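PDB 3LEW: SusD-like carbohydrate binding protein from Bacteroides vulgatus, which probably binds carbohydrates at the outer membrane and so takes part in nutrient uptake. Local coordinates for residues Lys24-Gly29 and Asn98-Asn103; Leu85-Ala90 and Cys148-Thr153; Ala320-Arg325 and Gly427-Ile432; Arg68-Asn71 and Ala75-Gly78. One frame throughout, in Å; residues are numbered along the deposited sequence.

Interaction 1 (Lys24-Gly29 and Asn98-Asn103)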
loop_
_atom_site.group_PDB
_atom_site.type_symbol
_atom_site.label_atom_id
_atom_site.label_comp_id
_atom_site.label_asym_id
_atom_site.label_seq_id
_atom_site.Cartn_x
_atom_site.Cartn_y
_atom_site.Cartn_z
ATOM N N LYS A 24 1.030 -18.188 -18.391
ATOM C CA LYS A 24 2.380 -18.307 -17.875
ATOM C C LYS A 24 3.084 -16.957 -17.884
ATOM O O LYS A 24 3.776 -16.615 -16.932
ATOM C CB LYS A 24 3.192 -19.327 -18.632
ATOM C CG LYS A 24 4.553 -19.594 -17.987
ATOM N N VAL A 25 2.930 -16.194 -18.966
ATOM C CA VAL A 25 3.512 -14.855 -19.003
ATOM C C VAL A 25 2.956 -13.944 -17.904
ATOM O O VAL A 25 3.697 -13.154 -17.234
ATOM C CB VAL A 25 3.378 -14.221 -20.388
ATOM C CG1 VAL A 25 3.887 -12.763 -20.362
ATOM C CG2 VAL A 25 4.118 -15.061 -21.423
ATOM N N LEU A 26 1.640 -13.989 -17.715
ATOM C CA LEU A 26 1.031 -13.216 -16.647
ATOM C C LEU A 26 1.528 -13.625 -15.262
ATOM O O LEU A 26 1.787 -12.747 -14.394
ATOM C CB LEU A 26 -0.493 -13.323 -16.719
ATOM C CG LEU A 26 -1.386 -12.136 -16.423
ATOM C CD1 LEU A 26 -0.889 -10.904 -17.257
ATOM C CD2 LEU A 26 -2.829 -12.522 -16.814
ATOM N N ASN A 27 1.659 -14.935 -15.039
ATOM C CA ASN A 27 2.154 -15.446 -13.750
ATOM C C ASN A 27 3.578 -14.964 -13.521
ATOM O O ASN A 27 3.937 -14.610 -12.383
ATOM C CB ASN A 27 2.151 -16.983 -13.706
ATOM C CG ASN A 27 0.758 -17.578 -13.673
ATOM O OD1 ASN A 27 -0.218 -16.886 -13.366
ATOM N ND2 ASN A 27 0.662 -18.896 -13.997
ATOM N N GLY A 28 4.386 -14.955 -14.591
ATOM C CA GLY A 28 5.779 -14.476 -14.492
ATOM C C GLY A 28 5.857 -12.986 -14.154
ATOM O O GLY A 28 6.675 -12.557 -13.302
ATOM N N GLY A 29 5.004 -12.185 -14.802
ATOM C CA GLY A 29 4.843 -10.767 -14.486
ATOM C C GLY A 29 4.512 -10.533 -13.019
ATOM O O GLY A 29 5.064 -9.635 -12.365
ATOM N N ASN A 98 0.555 -6.189 -21.537
ATOM C CA ASN A 98 0.310 -5.829 -22.931
ATOM C C ASN A 98 0.677 -6.964 -23.894
ATOM O O ASN A 98 0.018 -7.155 -24.920
ATOM C CB ASN A 98 1.041 -4.539 -23.307
ATOM C CG ASN A 98 0.429 -3.312 -22.635
ATOM O OD1 ASN A 98 -0.731 -3.357 -22.260
ATOM N ND2 ASN A 98 1.211 -2.204 -22.500
ATOM N N GLY A 99 1.733 -7.713 -23.591
ATOM C CA GLY A 99 2.085 -8.872 -24.445
ATOM C C GLY A 99 0.982 -9.924 -24.411
ATOM O O GLY A 99 0.609 -10.474 -25.449
ATOM N N VAL A 100 0.414 -10.171 -23.238
ATOM C CA VAL A 100 -0.735 -11.064 -23.107
ATOM C C VAL A 100 -1.952 -10.544 -23.909
ATOM O O VAL A 100 -2.557 -11.277 -24.709
ATOM C CB VAL A 100 -1.076 -11.314 -21.628
ATOM C CG1 VAL A 100 -2.462 -11.974 -21.453
ATOM C CG2 VAL A 100 0.068 -12.131 -21.001
ATOM N N LEU A 101 -2.256 -9.259 -23.725
ATOM C CA LEU A 101 -3.363 -8.625 -24.401
ATOM C C LEU A 101 -3.173 -8.628 -25.915
ATOM O O LEU A 101 -4.158 -8.746 -26.626
ATOM C CB LEU A 101 -3.606 -7.206 -23.830
ATOM C CG LEU A 101 -4.183 -7.189 -22.427
ATOM C CD1 LEU A 101 -4.104 -5.739 -21.805
ATOM C CD2 LEU A 101 -5.630 -7.787 -22.392
ATOM N N ASP A 102 -1.933 -8.562 -26.415
ATOM C CA ASP A 102 -1.681 -8.560 -27.874
ATOM C C ASP A 102 -1.889 -9.941 -28.518
ATOM O O ASP A 102 -2.043 -10.025 -29.722
ATOM C CB ASP A 102 -0.254 -8.096 -28.217
ATOM C CG ASP A 102 -0.016 -6.592 -27.965
ATOM O OD1 ASP A 102 -0.976 -5.810 -27.750
ATOM O OD2 ASP A 102 1.170 -6.189 -27.940
ATOM N N ASN A 103 -1.856 -11.001 -27.708
ATOM C CA ASN A 103 -1.838 -12.380 -28.160
ATOM C C ASN A 103 -3.041 -13.228 -27.673
ATOM O O ASN A 103 -3.296 -14.304 -28.225
ATOM C CB ASN A 103 -0.549 -13.048 -27.668
ATOM C CG ASN A 103 0.695 -12.652 -28.475
ATOM O OD1 ASN A 103 1.004 -13.280 -29.498
ATOM N ND2 ASN A 103 1.450 -11.665 -27.987
#
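The first torsion of Val25, 175°, sets CG1 opposite the backbone N, and that of Val100, 167°, leaves CG2 opposite the carbonyl carbon. These are the two methyls that meet. Val25 CG1 lies 3.9 Å from Val100 CG2, and the same methyl of Val100 sits 4.0 Å from Val25 CB. The two valines run antiparallel alongside each other, and CG1 and CB of Val25 both rest on CG2 of Val100. Leu26 joins from the next position on its helix. The side chain leaves its backbone without aiming at the other helix, but its end turns in. Leu26 CD1 comes 4.1 Å from Val100 CG2, and here the two side chains are set roughly perpendicular. A single methyl of Val100 thus touches both a valine and a leucine. The contact is purely apolar, and no hydrogen bond crosses it. The helices come close, with Val25 CA 7.0 Å from Val100 CA. Gly99 lies beside Val100 on the side towards Val25 and has no side chain of its own. Gly99 O is taken by Asn103 ND2 at 2.9 Å, along a nearly straight N-H...O line of 173°. The oxygen lies almost in the amide plane of Asn103. This bond ties the last turn of the segment 98-103 to itself. Phe16, near the N terminus, packs on both Val25 and Asn103. The contact joins helix 19-35 to helix 81-103, within an N-terminal region related to TPR families. Helix 111-135 packs on helix 81-103 too, with Ala121 against Val100 and Lys118, Leu122 and Arg125 against Leu101.

Interaction 2 (Leu85-Ala90 and Cys148-Thr153)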
loop_
_atom_site.group_PDB
_atom_site.type_symbol
_atom_site.label_atom_id
_atom_site.label_comp_id
_atom_site.label_asym_id
_atom_site.label_seq_id
_atom_site.Cartn_x
_atom_site.Cartn_y
_atom_site.Cartn_z
ATOM N N LEU A 85 13.133 1.189 -8.495
ATOM C CA LEU A 85 12.431 -0.061 -8.620
ATOM C C LEU A 85 10.957 0.137 -8.965
ATOM O O LEU A 85 10.386 -0.642 -9.744
ATOM C CB LEU A 85 12.509 -0.831 -7.300
ATOM C CG LEU A 85 11.881 -2.223 -7.339
ATOM C CD1 LEU A 85 12.546 -3.158 -8.415
ATOM C CD2 LEU A 85 11.936 -2.873 -5.940
ATOM N N SER A 86 10.361 1.202 -8.443
ATOM C CA SER A 86 8.960 1.494 -8.719
ATOM C C SER A 86 8.708 1.596 -10.219
ATOM O O SER A 86 7.798 0.954 -10.799
ATOM C CB SER A 86 8.544 2.775 -8.000
ATOM O OG SER A 86 7.206 3.128 -8.292
ATOM N N TRP A 87 9.541 2.411 -10.848
ATOM C CA TRP A 87 9.418 2.657 -12.294
ATOM C C TRP A 87 9.618 1.371 -13.107
ATOM O O TRP A 87 8.865 1.067 -14.047
ATOM C CB TRP A 87 10.449 3.696 -12.724
ATOM C CG TRP A 87 10.139 4.336 -14.075
ATOM C CD1 TRP A 87 10.776 4.096 -15.231
ATOM C CD2 TRP A 87 9.133 5.314 -14.362
ATOM N NE1 TRP A 87 10.240 4.860 -16.264
ATOM C CE2 TRP A 87 9.218 5.613 -15.752
ATOM C CE3 TRP A 87 8.154 5.948 -13.600
ATOM C CZ2 TRP A 87 8.380 6.555 -16.368
ATOM C CZ3 TRP A 87 7.322 6.894 -14.208
ATOM C CH2 TRP A 87 7.419 7.153 -15.602
ATOM N N LEU A 88 10.671 0.627 -12.771
ATOM C CA LEU A 88 11.003 -0.590 -13.495
ATOM C C LEU A 88 9.916 -1.651 -13.355
ATOM O O LEU A 88 9.525 -2.270 -14.341
ATOM C CB LEU A 88 12.364 -1.113 -13.020
ATOM C CG LEU A 88 12.835 -2.538 -13.332
ATOM C CD1 LEU A 88 14.225 -2.722 -12.763
ATOM C CD2 LEU A 88 11.948 -3.569 -12.715
ATOM N N LEU A 89 9.448 -1.875 -12.134
ATOM C CA LEU A 89 8.440 -2.901 -11.905
ATOM C C LEU A 89 7.147 -2.513 -12.615
ATOM O O LEU A 89 6.555 -3.369 -13.299
ATOM C CB LEU A 89 8.151 -3.161 -10.432
ATOM C CG LEU A 89 9.279 -3.745 -9.579
ATOM C CD1 LEU A 89 8.800 -3.892 -8.121
ATOM C CD2 LEU A 89 9.868 -5.074 -10.190
ATOM N N ALA A 90 6.710 -1.257 -12.465
ATOM C CA ALA A 90 5.464 -0.821 -13.079
ATOM C C ALA A 90 5.496 -1.074 -14.598
ATOM O O ALA A 90 4.595 -1.693 -15.164
ATOM C CB ALA A 90 5.174 0.680 -12.781
ATOM N N CYS A 148 1.885 13.122 -15.087
ATOM C CA CYS A 148 1.962 11.898 -14.285
ATOM C C CYS A 148 2.985 10.924 -14.898
ATOM O O CYS A 148 4.128 10.875 -14.446
ATOM C CB CYS A 148 0.588 11.286 -14.133
ATOM S SG CYS A 148 0.569 9.807 -13.091
ATOM N N ALA A 149 2.604 10.198 -15.951
ATOM C CA ALA A 149 3.455 9.121 -16.482
ATOM C C ALA A 149 2.928 8.718 -17.866
ATOM O O ALA A 149 1.766 8.939 -18.161
ATOM C CB ALA A 149 3.462 7.901 -15.502
ATOM N N PRO A 150 3.784 8.137 -18.701
ATOM C CA PRO A 150 3.343 7.669 -20.025
ATOM C C PRO A 150 2.434 6.459 -19.917
ATOM O O PRO A 150 2.601 5.632 -18.998
ATOM C CB PRO A 150 4.654 7.308 -20.740
ATOM C CG PRO A 150 5.762 7.548 -19.769
ATOM C CD PRO A 150 5.242 8.000 -18.479
ATOM N N ILE A 151 1.491 6.362 -20.844
ATOM C CA ILE A 151 0.556 5.241 -20.902
ATOM C C ILE A 151 0.856 4.419 -22.116
ATOM O O ILE A 151 0.851 4.945 -23.227
ATOM C CB ILE A 151 -0.905 5.742 -20.977
ATOM C CG1 ILE A 151 -1.251 6.485 -19.693
ATOM C CG2 ILE A 151 -1.870 4.563 -21.199
ATOM C CD1 ILE A 151 -2.644 7.108 -19.666
ATOM N N TYR A 152 1.136 3.130 -21.913
ATOM C CA TYR A 152 1.284 2.182 -23.012
ATOM C C TYR A 152 0.228 1.110 -22.907
ATOM O O TYR A 152 -0.003 0.531 -21.804
ATOM C CB TYR A 152 2.661 1.489 -22.978
ATOM C CG TYR A 152 3.790 2.457 -22.992
ATOM C CD1 TYR A 152 4.160 3.082 -24.148
ATOM C CD2 TYR A 152 4.462 2.799 -21.810
ATOM C CE1 TYR A 152 5.199 4.024 -24.163
ATOM C CE2 TYR A 152 5.490 3.711 -21.822
ATOM C CZ TYR A 152 5.842 4.333 -22.986
ATOM O OH TYR A 152 6.860 5.272 -22.997
ATOM N N THR A 153 -0.397 0.833 -24.047
ATOM C CA THR A 153 -1.432 -0.192 -24.144
ATOM C C THR A 153 -1.111 -1.243 -25.209
ATOM O O THR A 153 -1.942 -2.118 -25.479
ATOM C CB THR A 153 -2.824 0.434 -24.383
ATOM O OG1 THR A 153 -2.851 1.110 -25.661
ATOM C CG2 THR A 153 -3.181 1.381 -23.276
#
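Trp87, on helix 81-103, brings the far end of its six-membered ring to Ala149 and Pro150. This is where strand 147-149 carries a classic beta bulge, with Cys148 and Ala149 both facing Ser168. The contact therefore packs a helix against the irregular end of a short antiparallel pair. The first torsion of Trp87, -162°, swings the indole away from its own backbone N and out towards the strand. The side chain does not start out aimed at the strand; the ring does the reaching. Trp87 CH2 leads, 3.7 Å from Pro150 CD. The indole and the proline are set nearly perpendicular, and both partners approach the ring obliquely. Ala149 points its methyl back at the helix, while Pro150 approaches mainly with CD. On the pyrrole side of the indole, NE1 hydrogen-bonds to Glu476 OE1, which restrains the ring's rotation together with the packing round it. Tyr91 also meets the indole, with planes at about 50°, and its OH bonds to Pro150 O. Without the indole, as with a serine in its place, Ala149 and Pro150 are likely to lose their packing partner and Glu476 its NE1 donor. A pentaethylene glycol, probably from the crystallisation liquor, lies near the indole, and one hydrogen-bonds to Tyr152 OH. The ring's outer atoms divide the work. Trp87 CZ2 is 4.0 Å from Pro150 CD. Trp87 CZ3 is 4.2 Å from Ala149 CB.

Interaction 3 (Ala320-Arg325 and Gly427-Ile432)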
loop_
_atom_site.group_PDB
_atom_site.type_symbol
_atom_site.label_atom_id
_atom_site.label_comp_id
_atom_site.label_asym_id
_atom_site.label_seq_id
_atom_site.Cartn_x
_atom_site.Cartn_y
_atom_site.Cartn_z
ATOM N N ALA A 320 19.740 0.817 26.035
ATOM C CA ALA A 320 19.427 2.140 26.597
ATOM C C ALA A 320 17.976 2.560 26.331
ATOM O O ALA A 320 17.423 3.310 27.125
ATOM C CB ALA A 320 20.364 3.232 26.039
ATOM N N TYR A 321 17.399 2.126 25.203
ATOM C CA TYR A 321 16.087 2.611 24.795
ATOM C C TYR A 321 15.070 1.507 24.661
ATOM O O TYR A 321 15.408 0.358 24.320
ATOM C CB TYR A 321 16.225 3.273 23.427
ATOM C CG TYR A 321 16.888 4.633 23.472
ATOM C CD1 TYR A 321 16.138 5.790 23.669
ATOM C CD2 TYR A 321 18.253 4.767 23.289
ATOM C CE1 TYR A 321 16.743 7.052 23.733
ATOM C CE2 TYR A 321 18.860 6.025 23.322
ATOM C CZ TYR A 321 18.094 7.165 23.551
ATOM O OH TYR A 321 18.684 8.422 23.577
ATOM N N VAL A 322 13.807 1.880 24.849
ATOM C CA VAL A 322 12.695 1.124 24.330
ATOM C C VAL A 322 12.077 1.960 23.188
ATOM O O VAL A 322 12.120 3.191 23.215
ATOM C CB VAL A 322 11.633 0.802 25.412
ATOM C CG1 VAL A 322 12.178 -0.206 26.399
ATOM C CG2 VAL A 322 11.164 2.044 26.169
ATOM N N TRP A 323 11.528 1.272 22.193
ATOM C CA TRP A 323 10.771 1.889 21.127
ATOM C C TRP A 323 9.369 1.290 21.206
ATOM O O TRP A 323 9.185 0.196 21.753
ATOM C CB TRP A 323 11.376 1.560 19.766
ATOM C CG TRP A 323 12.820 1.975 19.558
ATOM C CD1 TRP A 323 13.906 1.565 20.266
ATOM C CD2 TRP A 323 13.311 2.881 18.572
ATOM N NE1 TRP A 323 15.036 2.153 19.794
ATOM C CE2 TRP A 323 14.711 2.940 18.725
ATOM C CE3 TRP A 323 12.714 3.605 17.537
ATOM C CZ2 TRP A 323 15.528 3.750 17.918
ATOM C CZ3 TRP A 323 13.536 4.408 16.714
ATOM C CH2 TRP A 323 14.922 4.454 16.910
HETATM N N MSE A 324 8.382 1.958 20.626
HETATM C CA MSE A 324 7.025 1.429 20.612
HETATM C C MSE A 324 6.925 0.427 19.448
HETATM O O MSE A 324 7.174 0.787 18.303
HETATM C CB MSE A 324 6.013 2.584 20.529
HETATM C CG MSE A 324 4.513 2.154 20.562
HETATM SE SE MSE A 324 3.859 1.715 22.304
HETATM C CE MSE A 324 3.870 3.493 23.022
ATOM N N ARG A 325 6.590 -0.803 19.770
ATOM C CA ARG A 325 6.460 -1.865 18.802
ATOM C C ARG A 325 5.018 -2.142 18.508
ATOM O O ARG A 325 4.140 -1.882 19.319
ATOM C CB ARG A 325 7.076 -3.166 19.347
ATOM C CG ARG A 325 8.398 -3.049 20.016
ATOM C CD ARG A 325 9.477 -2.476 19.111
ATOM N NE ARG A 325 10.668 -2.231 19.920
ATOM C CZ ARG A 325 11.901 -2.058 19.432
ATOM N NH1 ARG A 325 12.137 -2.045 18.127
ATOM N NH2 ARG A 325 12.884 -1.800 20.248
ATOM N N GLY A 427 11.875 10.154 28.858
ATOM C CA GLY A 427 11.691 9.448 30.127
ATOM C C GLY A 427 12.923 9.664 31.002
ATOM O O GLY A 427 13.377 10.795 31.145
ATOM N N PRO A 428 13.485 8.590 31.585
ATOM C CA PRO A 428 13.140 7.179 31.441
ATOM C C PRO A 428 11.824 6.782 32.101
ATOM O O PRO A 428 11.262 7.545 32.867
ATOM C CB PRO A 428 14.304 6.477 32.150
ATOM C CG PRO A 428 14.675 7.435 33.241
ATOM C CD PRO A 428 14.554 8.784 32.587
ATOM N N ILE A 429 11.373 5.577 31.792
ATOM C CA ILE A 429 10.177 4.986 32.349
ATOM C C ILE A 429 10.561 3.635 32.939
ATOM O O ILE A 429 11.652 3.133 32.671
ATOM C CB ILE A 429 9.114 4.727 31.255
ATOM C CG1 ILE A 429 9.616 3.652 30.276
ATOM C CG2 ILE A 429 8.787 6.043 30.537
ATOM C CD1 ILE A 429 8.570 3.104 29.346
ATOM N N ASP A 430 9.641 3.027 33.685
ATOM C CA ASP A 430 9.814 1.663 34.122
ATOM C C ASP A 430 9.316 0.670 33.106
ATOM O O ASP A 430 8.119 0.583 32.859
ATOM C CB ASP A 430 9.089 1.434 35.442
ATOM C CG ASP A 430 9.782 2.111 36.581
ATOM O OD1 ASP A 430 10.899 1.648 36.946
ATOM O OD2 ASP A 430 9.225 3.112 37.086
ATOM N N TYR A 431 10.241 -0.107 32.552
ATOM C CA TYR A 431 9.933 -1.085 31.505
ATOM C C TYR A 431 9.717 -2.457 32.168
ATOM O O TYR A 431 10.603 -2.935 32.892
ATOM C CB TYR A 431 11.083 -1.111 30.473
ATOM C CG TYR A 431 11.070 -2.238 29.458
ATOM C CD1 TYR A 431 9.966 -2.475 28.650
ATOM C CD2 TYR A 431 12.183 -3.030 29.268
ATOM C CE1 TYR A 431 9.955 -3.517 27.727
ATOM C CE2 TYR A 431 12.196 -4.045 28.316
ATOM C CZ TYR A 431 11.071 -4.290 27.544
ATOM O OH TYR A 431 11.113 -5.312 26.593
ATOM N N ILE A 432 8.541 -3.059 31.950
ATOM C CA ILE A 432 8.220 -4.394 32.460
ATOM C C ILE A 432 8.253 -5.410 31.328
ATOM O O ILE A 432 7.628 -5.191 30.283
ATOM C CB ILE A 432 6.807 -4.429 33.117
ATOM C CG1 ILE A 432 6.778 -3.590 34.395
ATOM C CG2 ILE A 432 6.397 -5.870 33.454
ATOM C CD1 ILE A 432 6.969 -2.102 34.184
#
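The ring of Tyr431 has Val322 CG1 over one face. This methyl is 3.9 Å from the ring centroid and only 13° off the ring normal, a clear CH-pi contact. Within the ring, Tyr431 CG is its nearest atom, 3.8 Å from Val322 CG1. Tyr433 also meets the Tyr431 ring, with planes about 15° apart. At the far end of Tyr431, OH accepts a weak hydrogen bond from the backbone N of Thr310. A second flat group lies on the other strand: the guanidinium of Arg325 has Trp323 CB over its centre, 3.6 Å above the plane, and forms a salt bridge to Asp311. Val322 divides its two branches between two residues. Its chi1 of -70° sends CG1 to the tyrosine, while Val322 CG2 lies 4.2 Å from Ile429 CD1. No hydrogen bond passes between the two segments. Trp308 packs on Val322 and Ile429 alike, so the contact continues onto strand 306-309. In the four-stranded mixed sheet, strands 321-326 and 429-434 are not neighbours. Strand 440-448 runs between them, and their side chains meet across it, on the same side as Trp308.

Interaction 4 (Arg68-Asn71 and Ala75-Gly78)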
loop_
_atom_site.group_PDB
_atom_site.type_symbol
_atom_site.label_atom_id
_atom_site.label_comp_id
_atom_site.label_asym_id
_atom_site.label_seq_id
_atom_site.Cartn_x
_atom_site.Cartn_y
_atom_site.Cartn_z
ATOM N N ARG A 68 15.405 4.210 6.710
ATOM C CA ARG A 68 15.611 5.437 7.527
ATOM C C ARG A 68 15.497 6.707 6.652
ATOM O O ARG A 68 14.870 7.654 7.072
ATOM C CB ARG A 68 16.941 5.439 8.278
ATOM C CG ARG A 68 17.136 6.744 9.160
ATOM C CD ARG A 68 18.604 6.973 9.593
ATOM N NE ARG A 68 19.485 7.056 8.411
ATOM C CZ ARG A 68 19.900 8.176 7.818
ATOM N NH1 ARG A 68 19.555 9.372 8.295
ATOM N NH2 ARG A 68 20.692 8.104 6.753
ATOM N N THR A 69 16.089 6.717 5.454
ATOM C CA THR A 69 16.058 7.897 4.612
ATOM C C THR A 69 14.621 8.201 4.119
ATOM O O THR A 69 14.318 9.327 3.839
ATOM C CB THR A 69 17.028 7.839 3.444
ATOM O OG1 THR A 69 16.710 6.717 2.599
ATOM C CG2 THR A 69 18.532 7.741 3.932
ATOM N N HIS A 70 13.778 7.191 4.005
ATOM C CA HIS A 70 12.366 7.354 3.658
ATOM C C HIS A 70 11.647 8.065 4.781
ATOM O O HIS A 70 10.851 8.982 4.516
ATOM C CB HIS A 70 11.664 5.993 3.313
ATOM C CG HIS A 70 12.415 5.169 2.314
ATOM N ND1 HIS A 70 13.674 4.683 2.579
ATOM C CD2 HIS A 70 12.098 4.732 1.067
ATOM C CE1 HIS A 70 14.111 3.999 1.526
ATOM N NE2 HIS A 70 13.169 4.000 0.598
ATOM N N ASN A 71 11.924 7.673 6.039
ATOM C CA ASN A 71 11.322 8.330 7.188
ATOM C C ASN A 71 11.702 9.816 7.220
ATOM O O ASN A 71 10.915 10.635 7.678
ATOM C CB ASN A 71 11.706 7.577 8.463
ATOM C CG ASN A 71 10.787 7.838 9.659
ATOM O OD1 ASN A 71 11.294 7.983 10.786
ATOM N ND2 ASN A 71 9.457 7.795 9.461
ATOM N N ALA A 75 14.662 9.820 0.566
ATOM C CA ALA A 75 14.847 8.652 -0.315
ATOM C C ALA A 75 14.158 8.766 -1.684
ATOM O O ALA A 75 14.787 8.575 -2.719
ATOM C CB ALA A 75 14.371 7.358 0.381
ATOM N N ILE A 76 12.871 9.084 -1.690
ATOM C CA ILE A 76 12.107 9.074 -2.931
ATOM C C ILE A 76 12.402 10.350 -3.746
ATOM O O ILE A 76 12.719 10.268 -4.929
ATOM C CB ILE A 76 10.598 8.867 -2.628
ATOM C CG1 ILE A 76 10.364 7.469 -2.003
ATOM C CG2 ILE A 76 9.730 9.036 -3.913
ATOM C CD1 ILE A 76 10.565 6.292 -3.009
ATOM N N TYR A 77 12.333 11.508 -3.110
ATOM C CA TYR A 77 12.687 12.784 -3.740
ATOM C C TYR A 77 14.119 12.696 -4.274
ATOM O O TYR A 77 14.443 13.254 -5.311
ATOM C CB TYR A 77 12.581 13.894 -2.709
ATOM C CG TYR A 77 13.088 15.217 -3.213
ATOM C CD1 TYR A 77 12.287 16.022 -3.974
ATOM C CD2 TYR A 77 14.382 15.641 -2.946
ATOM C CE1 TYR A 77 12.734 17.252 -4.438
ATOM C CE2 TYR A 77 14.833 16.877 -3.423
ATOM C CZ TYR A 77 14.000 17.659 -4.178
ATOM O OH TYR A 77 14.433 18.899 -4.684
ATOM N N GLY A 78 14.976 11.999 -3.519
ATOM C CA GLY A 78 16.354 11.736 -3.916
ATOM C C GLY A 78 16.600 10.733 -5.031
ATOM O O GLY A 78 17.769 10.477 -5.384
#
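Ala75 meets Thr69 and His70 through its backbone N and its methyl. The contact closes the short link after helix 68-71 on the way to helix 81-103. Ala75 N gives a weak hydrogen bond to Thr69 O, 3.3 Å long and bent to 144°. Ser74 OG weakly shares the same carbonyl. The Ala75 methyl stands over the His70 ring, with CB 3.4 Å from the centroid and 2° off the normal. This is a CH-pi contact, and CB is almost equally far from all five ring atoms. Thr69 touches the same methyl from its own side, with Thr69 OG1 3.3 Å from Ala75 CB; a chi1 of 60° turns the hydroxyl that way. Next, Ile76 makes a looser contact: Ile76 CG1 is 4.5 Å from His70 CD2. Helix 46-54 also packs on His70, through Ala51 and Ala54. With a leucine in place of His70, Thr82 OG1 would probably lose its partner, and the Ala75 methyl the flat ring beneath it. The methyl is wedged against the His70 face and Thr69 OG1, and the weak backbone bond adds little. The bond from His70 NE2 to Thr82 OG1, on helix 81-103, would help to hold the ring in place under the methyl.

From the N terminus, the segment 24-29 opens interaction 1. Before its partner arrives, interaction 4 opens and closes a tight turn between helix 68-71 and the loop leading to helix 81-103, so it lies wholly within the span of interaction 1. That helix then supplies 85-90 to interaction 2 and 98-103 to interaction 1. The chain closes interaction 1 first and interaction 2 only at 148-153, so these two cross. They also touch, at Asn98 ND2 and Tyr152 O, a probable hydrogen bond. Interaction 3 follows in series. It joins two strands of the four-stranded mixed sheet, with its centre about 51 Å from that of interaction 1, across the chain's centre.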